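Local structure of methyltransferase (Thermus thermophilus, 3TMA) at residues 98-103 with 136-141; 209-213 with 232-236; 264-268 with 302-306. The protein transfers a methyl group from S-adenosyl-L-methionine to the N2 atom of guanosine 6 in tRNA(Phe), using a Rossmann-fold methyltransferase domain fused to an N-terminal THUMP domain. All coordinates share one frame; numbering follows the deposited sequence. Where two conformers were deposited one is given.

Followed from the N terminus, the three contacts come in series: none encloses or crosses another. Interaction 1 closes a loop of 32 residues within the THUMP domain, holding the chain that leaves helix 90-99 against the end of helix 126-141. Interaction 2 opens well after it, in the methyltransferase domain, and spans 18 residues, including helix 216-225, to pair strands 207-209 and 231-235. Interaction 3 then closes 33 residues between the loop after strand 257-260 and the end of helix 290-305. Interactions 2 and 3 are neighbours, their centres about 12 Å apart, and meet where P210 packs on L266; interaction 1 lies across the molecule, its centre about 51 Å from that of interaction 2.

Interaction 1. Residues 98-103 with 136-141; sequences ALALPW and ALHRAY. With PO4 (phosphate ion), chain B.
W103 holds its CG anti to the carbonyl carbon (chi1 -53°), which turns the indole toward residues 136-141, where L137 meets its face and Y141 its edge. The setting is the THUMP domain: the chain leaving helix 90-99 lies against the last turns of helix 126-141. CD2 of L137 sits over a face of the indole in a CH-pi contact, 3.9 Å from the centroid of the five-membered ring of W103. Y141 comes instead to the indole's edge. Its ring stands nearly upright to the indole (planes at 85°) in an offset edge-to-face pair, the edge of W103 turned toward the face of the Y141 ring, while the Y141 OH lies near the indole plane, 3.4 Å from CD1 of W103.

The rotation of the indole is fixed by a third element, a bond from W103 NE1 to A98 O of 2.9 Å, with the acceptor almost in the ring plane. L101 N binds the same oxygen from the opposite face of its carbonyl, and one oxygen thus serves two donors. CD2 of L99 touches the CB atoms of A136 and A140, 4.1 Å from each, and lies 3.8 Å from A136 O. Both W103 and L137 also touch V154 of strand 152-159, giving the loop and helix 126-141 a shared footing on the sheet. At the surface, R139 NH2 donates to O3 of a phosphate ion, probably from the crystallisation liquor, and NH1 reaches the same oxygen only weakly. Between the segments, one water bridges Y141 OH, at 2.7 Å, and L101 O, at 3.0 Å.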
ATOM      1  N   ALA A  98      18.914   6.799 -22.489  1.00 33.40           N
ATOM      2  CA  ALA A  98      19.611   6.398 -21.243  1.00 32.18           C
ATOM      3  C   ALA A  98      21.007   7.024 -21.135  1.00 36.25           C
ATOM      4  O   ALA A  98      21.413   7.488 -20.045  1.00 36.69           O
ATOM      5  CB  ALA A  98      19.738   4.867 -21.153  1.00 31.39           C
ATOM      6  N   LEU A  99      21.757   6.987 -22.246  1.00 36.14           N
ATOM      7  CA  LEU A  99      23.099   7.534 -22.268  1.00 38.84           C
ATOM      8  C   LEU A  99      23.142   9.066 -22.158  1.00 41.08           C
ATOM      9  O   LEU A  99      24.162   9.595 -21.768  1.00 42.02           O
ATOM     10  CB  LEU A  99      23.881   7.096 -23.513  1.00 41.04           C
ATOM     11  CG  LEU A  99      24.166   5.604 -23.544  1.00 42.26           C
ATOM     12  CD1 LEU A  99      24.831   5.242 -24.888  1.00 43.32           C
ATOM     13  CD2 LEU A  99      25.059   5.197 -22.337  1.00 45.68           C
ATOM     14  N   ALA A 100      22.039   9.766 -22.444  1.00 39.86           N
ATOM     15  CA  ALA A 100      22.033  11.219 -22.285  1.00 41.52           C
ATOM     16  C   ALA A 100      21.710  11.667 -20.836  1.00 40.26           C
ATOM     17  O   ALA A 100      21.760  12.864 -20.530  1.00 40.76           O
ATOM     18  CB  ALA A 100      21.084  11.857 -23.286  1.00 42.62           C
ATOM     19  N   LEU A 101      21.327  10.723 -19.972  1.00 37.19           N
ATOM     20  CA  LEU A 101      20.989  11.024 -18.563  1.00 34.62           C
ATOM     21  C   LEU A 101      22.205  10.858 -17.626  1.00 36.23           C
ATOM     22  O   LEU A 101      23.066  10.004 -17.893  1.00 33.57           O
ATOM     23  CB  LEU A 101      19.894  10.073 -18.077  1.00 33.81           C
ATOM     24  CG  LEU A 101      18.522  10.294 -18.752  1.00 32.99           C
ATOM     25  CD1 LEU A 101      17.518   9.207 -18.320  1.00 30.03           C
ATOM     26  CD2 LEU A 101      18.015  11.779 -18.498  1.00 33.84           C
ATOM     27  N   PRO A 102      22.180  11.548 -16.459  1.00 36.35           N
ATOM     28  CA  PRO A 102      23.118  11.262 -15.352  1.00 36.97           C
ATOM     29  C   PRO A 102      22.682  10.035 -14.524  1.00 35.38           C
ATOM     30  O   PRO A 102      21.483   9.815 -14.341  1.00 33.72           O
ATOM     31  CB  PRO A 102      23.052  12.547 -14.507  1.00 36.90           C
ATOM     32  CG  PRO A 102      21.562  12.990 -14.664  1.00 38.58           C
ATOM     33  CD  PRO A 102      21.184  12.599 -16.100  1.00 35.14           C
ATOM     34  N   TRP A 103      23.641   9.261 -14.013  1.00 35.13           N
ATOM     35  CA  TRP A 103      23.360   8.115 -13.125  1.00 34.30           C
ATOM     36  C   TRP A 103      24.318   8.109 -11.926  1.00 37.34           C
ATOM     37  O   TRP A 103      25.115   7.187 -11.773  1.00 38.63           O
ATOM     38  CB  TRP A 103      23.462   6.765 -13.879  1.00 33.19           C
ATOM     39  CG  TRP A 103      22.627   6.699 -15.140  1.00 33.45           C
ATOM     40  CD1 TRP A 103      23.021   7.101 -16.394  1.00 36.14           C
ATOM     41  CD2 TRP A 103      21.278   6.212 -15.286  1.00 31.63           C
ATOM     42  NE1 TRP A 103      22.013   6.904 -17.296  1.00 32.52           N
ATOM     43  CE2 TRP A 103      20.932   6.346 -16.655  1.00 32.96           C
ATOM     44  CE3 TRP A 103      20.301   5.765 -14.386  1.00 32.12           C
ATOM     45  CZ2 TRP A 103      19.635   6.038 -17.154  1.00 30.18           C
ATOM     46  CZ3 TRP A 103      19.015   5.431 -14.885  1.00 32.82           C
ATOM     47  CH2 TRP A 103      18.691   5.599 -16.246  1.00 32.74           C
ATOM     48  N   ALA A 136      24.670  -0.840 -22.539  1.00 36.31           N
ATOM     49  CA  ALA A 136      25.121   0.543 -22.811  1.00 36.99           C
ATOM     50  C   ALA A 136      25.630   1.192 -21.520  1.00 36.81           C
ATOM     51  O   ALA A 136      26.720   1.834 -21.503  1.00 37.09           O
ATOM     52  CB  ALA A 136      23.989   1.402 -23.425  1.00 35.95           C
ATOM     53  N   LEU A 137      24.881   0.998 -20.429  1.00 33.70           N
ATOM     54  CA  LEU A 137      25.323   1.530 -19.139  1.00 33.21           C
ATOM     55  C   LEU A 137      26.566   0.852 -18.611  1.00 35.41           C
ATOM     56  O   LEU A 137      27.429   1.517 -18.024  1.00 38.47           O
ATOM     57  CB  LEU A 137      24.193   1.552 -18.082  1.00 31.43           C
ATOM     58  CG  LEU A 137      23.035   2.483 -18.441  1.00 33.76           C
ATOM     59  CD1 LEU A 137      21.780   2.285 -17.496  1.00 33.02           C
ATOM     60  CD2 LEU A 137      23.483   3.920 -18.495  1.00 32.19           C
ATOM     61  N   HIS A 138      26.647  -0.471 -18.743  1.00 35.31           N
ATOM     62  CA  HIS A 138      27.808  -1.204 -18.254  1.00 37.39           C
ATOM     63  C   HIS A 138      29.046  -0.700 -18.992  1.00 40.36           C
ATOM     64  O   HIS A 138      30.144  -0.535 -18.414  1.00 40.77           O
ATOM     65  CB  HIS A 138      27.626  -2.722 -18.483  1.00 38.13           C
ATOM     66  CG  HIS A 138      28.876  -3.523 -18.286  1.00 42.66           C
ATOM     67  ND1 HIS A 138      29.484  -3.662 -17.056  1.00 49.01           N
ATOM     68  CD2 HIS A 138      29.650  -4.202 -19.166  1.00 47.02           C
ATOM     69  CE1 HIS A 138      30.587  -4.385 -17.190  1.00 51.12           C
ATOM     70  NE2 HIS A 138      30.712  -4.718 -18.461  1.00 52.01           N
ATOM     71  N   ARG A 139      28.888  -0.454 -20.285  1.00 41.16           N
ATOM     72  CA  ARG A 139      30.020   0.025 -21.085  1.00 43.22           C
ATOM     73  C   ARG A 139      30.453   1.454 -20.726  1.00 42.51           C
ATOM     74  O   ARG A 139      31.646   1.781 -20.746  1.00 40.00           O
ATOM     75  CB  ARG A 139      29.693  -0.134 -22.566  1.00 44.13           C
ATOM     76  CG  ARG A 139      30.631   0.668 -23.493  1.00 56.18           C
ATOM     77  CD  ARG A 139      29.798   1.362 -24.581  1.00 62.18           C
ATOM     78  NE  ARG A 139      29.457   0.399 -25.616  1.00 61.91           N
ATOM     79  CZ  ARG A 139      28.276   0.331 -26.221  1.00 60.67           C
ATOM     80  NH1 ARG A 139      27.313   1.184 -25.901  1.00 52.19           N
ATOM     81  NH2 ARG A 139      28.060  -0.588 -27.152  1.00 53.92           N
ATOM     82  N   ALA A 140      29.483   2.326 -20.397  1.00 39.42           N
ATOM     83  CA  ALA A 140      29.796   3.735 -20.036  1.00 40.62           C
ATOM     84  C   ALA A 140      30.310   3.861 -18.591  1.00 41.83           C
ATOM     85  O   ALA A 140      31.123   4.747 -18.300  1.00 42.32           O
ATOM     86  CB  ALA A 140      28.560   4.661 -20.223  1.00 38.02           C
ATOM     87  N   TYR A 141      29.811   2.995 -17.694  1.00 40.24           N
ATOM     88  CA  TYR A 141      30.020   3.116 -16.237  1.00 40.21           C
ATOM     89  C   TYR A 141      30.965   2.043 -15.647  1.00 42.89           C
ATOM     90  O   TYR A 141      31.585   2.243 -14.603  1.00 44.88           O
ATOM     91  CB  TYR A 141      28.670   3.155 -15.483  1.00 36.68           C
ATOM     92  CG  TYR A 141      27.955   4.489 -15.658  1.00 36.59           C
ATOM     93  CD1 TYR A 141      28.001   5.464 -14.662  1.00 39.17           C
ATOM     94  CD2 TYR A 141      27.272   4.792 -16.842  1.00 35.13           C
ATOM     95  CE1 TYR A 141      27.412   6.729 -14.856  1.00 37.31           C
ATOM     96  CE2 TYR A 141      26.744   6.062 -17.073  1.00 37.54           C
ATOM     97  CZ  TYR A 141      26.839   7.029 -16.067  1.00 37.57           C
ATOM     98  OH  TYR A 141      26.248   8.243 -16.232  1.00 39.70           O
TER
HETATM   99  P   PO4 B 401      25.057  -0.841 -29.457  1.00 72.38           P
HETATM  100  O1  PO4 B 401      26.152  -0.176 -30.270  1.00 71.84           O
HETATM  101  O2  PO4 B 401      25.039  -2.325 -29.768  1.00 72.64           O
HETATM  102  O3  PO4 B 401      25.289  -0.682 -27.969  1.00 71.22           O
HETATM  103  O4  PO4 B 401      23.725  -0.226 -29.830  1.00 70.43           O
HETATM  104  O   HOH W   1      25.370   8.246 -18.788  1.00 58.01           O

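Interaction 2. Residues 209-213 with 232-236; sequences DPFTG and YAGDL
The carboxylate of D235 is approached from above its plane: the backbone N of G213 reaches OD2 at 2.9 Å, some 53° out of the plane of the group. D235 places CG anti to its own N (chi1 -160°), which swings the carboxylate toward the loop; its other oxygen, OD1, takes the backbone N of D237. A second carboxylate, that of D209, has the T212 hydroxyl beside it, with OG1 only 2.5 Å from OD2, shorter than a normal hydrogen bond and doubtful in its exact length. OG1 lies anti to the threonine N (chi1 -165°), a rotamer that also sets CG2 against the carbonyl of G234 and OG1 beside CB of A233.

The backbone supplies the frame. D209 pairs with A233 in a parallel bridge, with D209 N bonded to Y232 O at 2.8 Å and G234 N to D209 O at 2.9 Å. Beyond P210 the ladder departs from regular pairing, since T212 N, and not the N of F211, takes G234 O at 2.8 Å. The carbonyl oxygens of P210 and G234 come to 3.2 Å of each other as two acceptors. G213 follows with a positive phi. The sequence DPFTGSGT, running from strand 207-209 into helix 216-225, is the glycine-rich loop of Rossmann-fold methyltransferases, and its S214, G215 and T216 probably bind S-adenosyl-L-methionine, as in relatives. Beyond the C-terminal end of strand 207-209, F211 meets F299 edge-to-face and packs on A263, which by similarity binds the cofactor.

Chemically, the loop is held at successive points by G234 O and the D235 carboxylate; this is consistent with a cofactor loop held in shape by the strand next to the one it leaves.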
ATOM      1  N   ASP A 209      -9.434  -2.767  16.322  1.00 26.72           N
ATOM      2  CA  ASP A 209      -9.055  -3.768  15.271  1.00 27.16           C
ATOM      3  C   ASP A 209      -9.585  -5.171  15.694  1.00 26.37           C
ATOM      4  O   ASP A 209      -8.963  -5.863  16.506  1.00 28.70           O
ATOM      5  CB  ASP A 209      -7.532  -3.745  15.167  1.00 26.05           C
ATOM      6  CG  ASP A 209      -6.970  -4.839  14.255  1.00 38.44           C
ATOM      7  OD1 ASP A 209      -7.775  -5.556  13.580  1.00 35.00           O
ATOM      8  OD2 ASP A 209      -5.702  -4.967  14.229  1.00 39.31           O
ATOM      9  N   PRO A 210     -10.773  -5.577  15.201  1.00 25.73           N
ATOM     10  CA  PRO A 210     -11.422  -6.742  15.816  1.00 26.98           C
ATOM     11  C   PRO A 210     -10.923  -8.106  15.321  1.00 29.96           C
ATOM     12  O   PRO A 210     -11.244  -9.132  15.946  1.00 29.80           O
ATOM     13  CB  PRO A 210     -12.907  -6.527  15.484  1.00 27.10           C
ATOM     14  CG  PRO A 210     -12.889  -5.817  14.105  1.00 26.05           C
ATOM     15  CD  PRO A 210     -11.623  -4.934  14.172  1.00 25.54           C
ATOM     16  N   PHE A 211     -10.145  -8.132  14.222  1.00 29.68           N
ATOM     17  CA  PHE A 211      -9.513  -9.389  13.765  1.00 31.51           C
ATOM     18  C   PHE A 211      -8.027  -9.123  13.631  1.00 32.36           C
ATOM     19  O   PHE A 211      -7.511  -8.960  12.516  1.00 34.70           O
ATOM     20  CB  PHE A 211     -10.061  -9.838  12.383  1.00 32.11           C
ATOM     21  CG  PHE A 211     -11.559 -10.021  12.349  1.00 33.85           C
ATOM     22  CD1 PHE A 211     -12.121 -11.229  12.720  1.00 33.20           C
ATOM     23  CD2 PHE A 211     -12.404  -8.984  11.929  1.00 34.92           C
ATOM     24  CE1 PHE A 211     -13.531 -11.424  12.708  1.00 34.83           C
ATOM     25  CE2 PHE A 211     -13.825  -9.147  11.938  1.00 31.11           C
ATOM     26  CZ  PHE A 211     -14.370 -10.395  12.300  1.00 31.01           C
ATOM     27  N   THR A 212      -7.306  -9.050  14.734  1.00 32.05           N
ATOM     28  CA  THR A 212      -6.040  -8.310  14.634  1.00 29.92           C
ATOM     29  C   THR A 212      -4.927  -9.188  14.053  1.00 33.08           C
ATOM     30  O   THR A 212      -3.990  -8.666  13.443  1.00 31.02           O
ATOM     31  CB  THR A 212      -5.636  -7.617  15.967  1.00 31.26           C
ATOM     32  OG1 THR A 212      -4.602  -6.651  15.701  1.00 33.23           O
ATOM     33  CG2 THR A 212      -5.077  -8.636  16.971  1.00 29.11           C
ATOM     34  N   GLY A 213      -5.040 -10.521  14.221  1.00 33.16           N
ATOM     35  CA  GLY A 213      -3.954 -11.434  13.825  1.00 36.22           C
ATOM     36  C   GLY A 213      -2.640 -11.055  14.517  1.00 38.32           C
ATOM     37  O   GLY A 213      -2.596 -10.857  15.743  1.00 37.97           O
ATOM     38  N   TYR A 232      -7.656  -0.595  20.566  1.00 25.03           N
ATOM     39  CA  TYR A 232      -8.064  -1.896  21.103  1.00 26.38           C
ATOM     40  C   TYR A 232      -7.902  -2.893  19.945  1.00 24.89           C
ATOM     41  O   TYR A 232      -8.136  -2.534  18.788  1.00 24.74           O
ATOM     42  CB  TYR A 232      -9.567  -1.830  21.510  1.00 25.16           C
ATOM     43  CG  TYR A 232      -9.846  -0.852  22.648  1.00 29.55           C
ATOM     44  CD1 TYR A 232      -9.802  -1.273  23.977  1.00 29.35           C
ATOM     45  CD2 TYR A 232     -10.224   0.475  22.387  1.00 30.94           C
ATOM     46  CE1 TYR A 232     -10.055  -0.360  25.036  1.00 31.98           C
ATOM     47  CE2 TYR A 232     -10.519   1.363  23.423  1.00 30.09           C
ATOM     48  CZ  TYR A 232     -10.400   0.953  24.731  1.00 33.76           C
ATOM     49  OH  TYR A 232     -10.657   1.870  25.726  1.00 35.96           O
ATOM     50  N   ALA A 233      -7.503  -4.126  20.242  1.00 24.63           N
ATOM     51  CA  ALA A 233      -7.237  -5.071  19.186  1.00 25.64           C
ATOM     52  C   ALA A 233      -7.513  -6.441  19.736  1.00 28.70           C
ATOM     53  O   ALA A 233      -7.089  -6.758  20.850  1.00 29.56           O
ATOM     54  CB  ALA A 233      -5.768  -4.970  18.732  1.00 24.67           C
ATOM     55  N   GLY A 234      -8.198  -7.279  18.951  1.00 28.24           N
ATOM     56  CA  GLY A 234      -8.633  -8.552  19.485  1.00 31.59           C
ATOM     57  C   GLY A 234      -8.361  -9.692  18.541  1.00 34.61           C
ATOM     58  O   GLY A 234      -8.371  -9.519  17.306  1.00 34.62           O
ATOM     59  N   ASP A 235      -8.164 -10.880  19.106  1.00 36.09           N
ATOM     60  CA  ASP A 235      -8.059 -12.068  18.287  1.00 39.39           C
ATOM     61  C   ASP A 235      -8.256 -13.309  19.162  1.00 43.32           C
ATOM     62  O   ASP A 235      -8.035 -13.264  20.377  1.00 42.91           O
ATOM     63  CB  ASP A 235      -6.671 -12.109  17.640  1.00 39.72           C
ATOM     64  CG  ASP A 235      -6.622 -13.013  16.430  1.00 46.84           C
ATOM     65  OD1 ASP A 235      -6.316 -14.233  16.604  1.00 54.85           O
ATOM     66  OD2 ASP A 235      -6.861 -12.495  15.302  1.00 47.75           O
ATOM     67  N   LEU A 236      -8.588 -14.441  18.542  1.00 46.96           N
ATOM     68  CA  LEU A 236      -8.703 -15.689  19.308  1.00 52.18           C
ATOM     69  C   LEU A 236      -7.381 -16.438  19.467  1.00 56.37           C
ATOM     70  O   LEU A 236      -7.223 -17.229  20.390  1.00 59.15           O
ATOM     71  CB  LEU A 236      -9.782 -16.588  18.694  1.00 55.50           C
ATOM     72  CG  LEU A 236     -11.201 -16.185  19.125  1.00 57.19           C
ATOM     73  CD1 LEU A 236     -12.267 -16.960  18.367  1.00 64.57           C
ATOM     74  CD2 LEU A 236     -11.379 -16.385  20.619  1.00 62.56           C
TER

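Interaction 3. Residues 264-268 with 302-306; sequences RHLPR and GALAL
The carbonyl oxygen of G302 receives two weak backbone bonds, one from L306 N at 3.1 Å and one from A305 N at 3.2 Å, while L306 N also reaches A303 O at 3.0 Å. These bonds bring the chain to L306, whose side chain faces residues 264-268. No hydrogen bond joins the two segments; the contact is apolar throughout.

L306, P267 and L266 share the contact about equally. With CG beside its backbone N and anti to its carbonyl carbon (chi1 -65°), L306 spreads its two methyls over different neighbours: CD1 meets CB of L266 at 3.7 Å, and CD2 lies against CB of P267 at 4.0 Å. The proline ring and the leucine are set at a slant to each other. One turn back, the ring also rests on the helix backbone, where CD of P267 comes to 4.1 Å from CA of G302, a close approach made possible by the bare glycine. CG of P267 then reaches CB of A305, but more loosely, at 4.5 Å. L266 directs CD1 toward the peptide between G302 and A303, and its side chain also touches F299 of the same helix.

The proline is placed by its own short turn, in which R268 N bonds to H265 O at 2.9 Å. L306 is tied in further by a backbone bond with V273 and by packing on F270. Just before residues 264-268 come D262 and A263, which by similarity bind S-adenosyl-L-methionine; L266 packs close to A263. The loop after strand 257-260 is thus packed against the C-terminal part of helix 290-305, the crossover helix of the beta-alpha-beta unit that joins parallel neighbours 275-278 and 312-317, as in the Rossmann-fold methyltransferase domain.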
ATOM      1  N   ARG A 264     -17.318 -12.403  17.277  1.00 39.38           N
ATOM      2  CA  ARG A 264     -18.772 -12.624  17.242  1.00 42.50           C
ATOM      3  C   ARG A 264     -19.467 -12.042  18.480  1.00 42.78           C
ATOM      4  O   ARG A 264     -20.697 -11.898  18.486  1.00 42.46           O
ATOM      5  CB  ARG A 264     -19.113 -14.123  17.172  1.00 46.54           C
ATOM      6  CG  ARG A 264     -18.643 -14.866  15.928  1.00 50.11           C
ATOM      7  CD  ARG A 264     -18.899 -16.367  16.105  1.00 59.12           C
ATOM      8  NE  ARG A 264     -19.367 -17.057  14.895  1.00 65.88           N
ATOM      9  CZ  ARG A 264     -18.578 -17.752  14.062  0.50 65.71           C
ATOM     10  NH1 ARG A 264     -17.264 -17.800  14.271  0.50 61.75           N
ATOM     11  NH2 ARG A 264     -19.093 -18.386  13.000  0.50 61.81           N
ATOM     12  N   HIS A 265     -18.693 -11.734  19.528  1.00 41.70           N
ATOM     13  CA  HIS A 265     -19.236 -11.196  20.776  1.00 41.78           C
ATOM     14  C   HIS A 265     -18.427 -10.002  21.293  1.00 39.41           C
ATOM     15  O   HIS A 265     -18.066  -9.949  22.487  1.00 38.98           O
ATOM     16  CB  HIS A 265     -19.239 -12.286  21.847  1.00 47.30           C
ATOM     17  CG  HIS A 265     -20.049 -13.486  21.474  1.00 56.02           C
ATOM     18  ND1 HIS A 265     -21.428 -13.462  21.416  1.00 59.38           N
ATOM     19  CD2 HIS A 265     -19.672 -14.738  21.109  1.00 60.83           C
ATOM     20  CE1 HIS A 265     -21.862 -14.649  21.024  1.00 66.66           C
ATOM     21  NE2 HIS A 265     -20.818 -15.438  20.827  1.00 63.49           N
ATOM     22  N   LEU A 266     -18.144  -9.054  20.403  1.00 35.11           N
ATOM     23  CA  LEU A 266     -17.301  -7.883  20.727  1.00 35.10           C
ATOM     24  C   LEU A 266     -17.645  -7.126  22.005  1.00 36.05           C
ATOM     25  O   LEU A 266     -16.740  -6.717  22.755  1.00 35.11           O
ATOM     26  CB  LEU A 266     -17.249  -6.902  19.552  1.00 33.73           C
ATOM     27  CG  LEU A 266     -16.506  -7.407  18.312  1.00 31.90           C
ATOM     28  CD1 LEU A 266     -16.698  -6.411  17.200  1.00 30.19           C
ATOM     29  CD2 LEU A 266     -15.038  -7.650  18.647  1.00 31.23           C
ATOM     30  N   PRO A 267     -18.957  -6.945  22.290  1.00 38.99           N
ATOM     31  CA  PRO A 267     -19.251  -6.240  23.545  1.00 39.50           C
ATOM     32  C   PRO A 267     -18.890  -6.992  24.849  1.00 40.34           C
ATOM     33  O   PRO A 267     -18.836  -6.352  25.888  1.00 41.96           O
ATOM     34  CB  PRO A 267     -20.749  -5.941  23.451  1.00 42.43           C
ATOM     35  CG  PRO A 267     -21.099  -6.129  21.951  1.00 40.19           C
ATOM     36  CD  PRO A 267     -20.179  -7.228  21.515  1.00 38.23           C
ATOM     37  N   ARG A 268     -18.547  -8.283  24.796  1.00 41.47           N
ATOM     38  CA  ARG A 268     -18.057  -9.006  25.982  0.50 43.39           C
ATOM     39  C   ARG A 268     -16.638  -8.515  26.345  1.00 44.47           C
ATOM     40  O   ARG A 268     -16.136  -8.769  27.448  1.00 47.00           O
ATOM     41  CB  ARG A 268     -18.013 -10.524  25.727  0.50 44.72           C
ATOM     42  CG  ARG A 268     -19.376 -11.241  25.646  0.50 44.81           C
ATOM     43  CD  ARG A 268     -19.241 -12.765  25.468  0.50 46.64           C
ATOM     44  NE  ARG A 268     -20.489 -13.396  25.044  0.50 44.36           N
ATOM     45  CZ  ARG A 268     -20.652 -14.703  24.826  0.50 52.92           C
ATOM     46  NH1 ARG A 268     -19.649 -15.557  25.004  0.50 56.78           N
ATOM     47  NH2 ARG A 268     -21.836 -15.169  24.467  0.50 55.47           N
ATOM     48  N   GLY A 302     -22.384  -6.634  16.694  1.00 29.83           N
ATOM     49  CA  GLY A 302     -21.506  -6.195  17.779  1.00 29.17           C
ATOM     50  C   GLY A 302     -20.873  -4.849  17.431  1.00 29.52           C
ATOM     51  O   GLY A 302     -20.717  -3.967  18.309  1.00 29.18           O
ATOM     52  N   ALA A 303     -20.481  -4.677  16.163  1.00 26.56           N
ATOM     53  CA  ALA A 303     -19.806  -3.428  15.775  1.00 26.02           C
ATOM     54  C   ALA A 303     -20.769  -2.264  15.941  1.00 27.78           C
ATOM     55  O   ALA A 303     -20.402  -1.228  16.488  1.00 27.31           O
ATOM     56  CB  ALA A 303     -19.312  -3.481  14.315  1.00 25.21           C
ATOM     57  N   LEU A 304     -22.010  -2.445  15.502  1.00 27.16           N
ATOM     58  CA  LEU A 304     -23.029  -1.397  15.612  1.00 31.28           C
ATOM     59  C   LEU A 304     -23.263  -1.009  17.067  1.00 32.15           C
ATOM     60  O   LEU A 304     -23.498   0.170  17.384  1.00 34.86           O
ATOM     61  CB  LEU A 304     -24.365  -1.889  15.002  1.00 31.74           C
ATOM     62  CG  LEU A 304     -25.482  -0.851  14.931  1.00 34.24           C
ATOM     63  CD1 LEU A 304     -25.179   0.152  13.846  1.00 31.90           C
ATOM     64  CD2 LEU A 304     -26.829  -1.534  14.642  1.00 38.67           C
ATOM     65  N   ALA A 305     -23.192  -2.002  17.956  1.00 31.00           N
ATOM     66  CA  ALA A 305     -23.463  -1.771  19.361  1.00 32.08           C
ATOM     67  C   ALA A 305     -22.301  -1.066  20.073  1.00 31.18           C
ATOM     68  O   ALA A 305     -22.468  -0.625  21.200  1.00 34.65           O
ATOM     69  CB  ALA A 305     -23.792  -3.075  20.065  1.00 32.68           C
ATOM     70  N   LEU A 306     -21.117  -1.062  19.448  1.00 29.44           N
ATOM     71  CA  LEU A 306     -19.931  -0.435  20.002  1.00 29.11           C
ATOM     72  C   LEU A 306     -19.566   0.873  19.317  1.00 29.28           C
ATOM     73  O   LEU A 306     -18.444   1.364  19.465  1.00 30.41           O
ATOM     74  CB  LEU A 306     -18.729  -1.412  19.948  1.00 27.72           C
ATOM     75  CG  LEU A 306     -18.945  -2.668  20.864  1.00 31.74           C
ATOM     76  CD1 LEU A 306     -17.655  -3.461  20.953  1.00 36.12           C
ATOM     77  CD2 LEU A 306     -19.408  -2.324  22.238  1.00 38.00           C
TER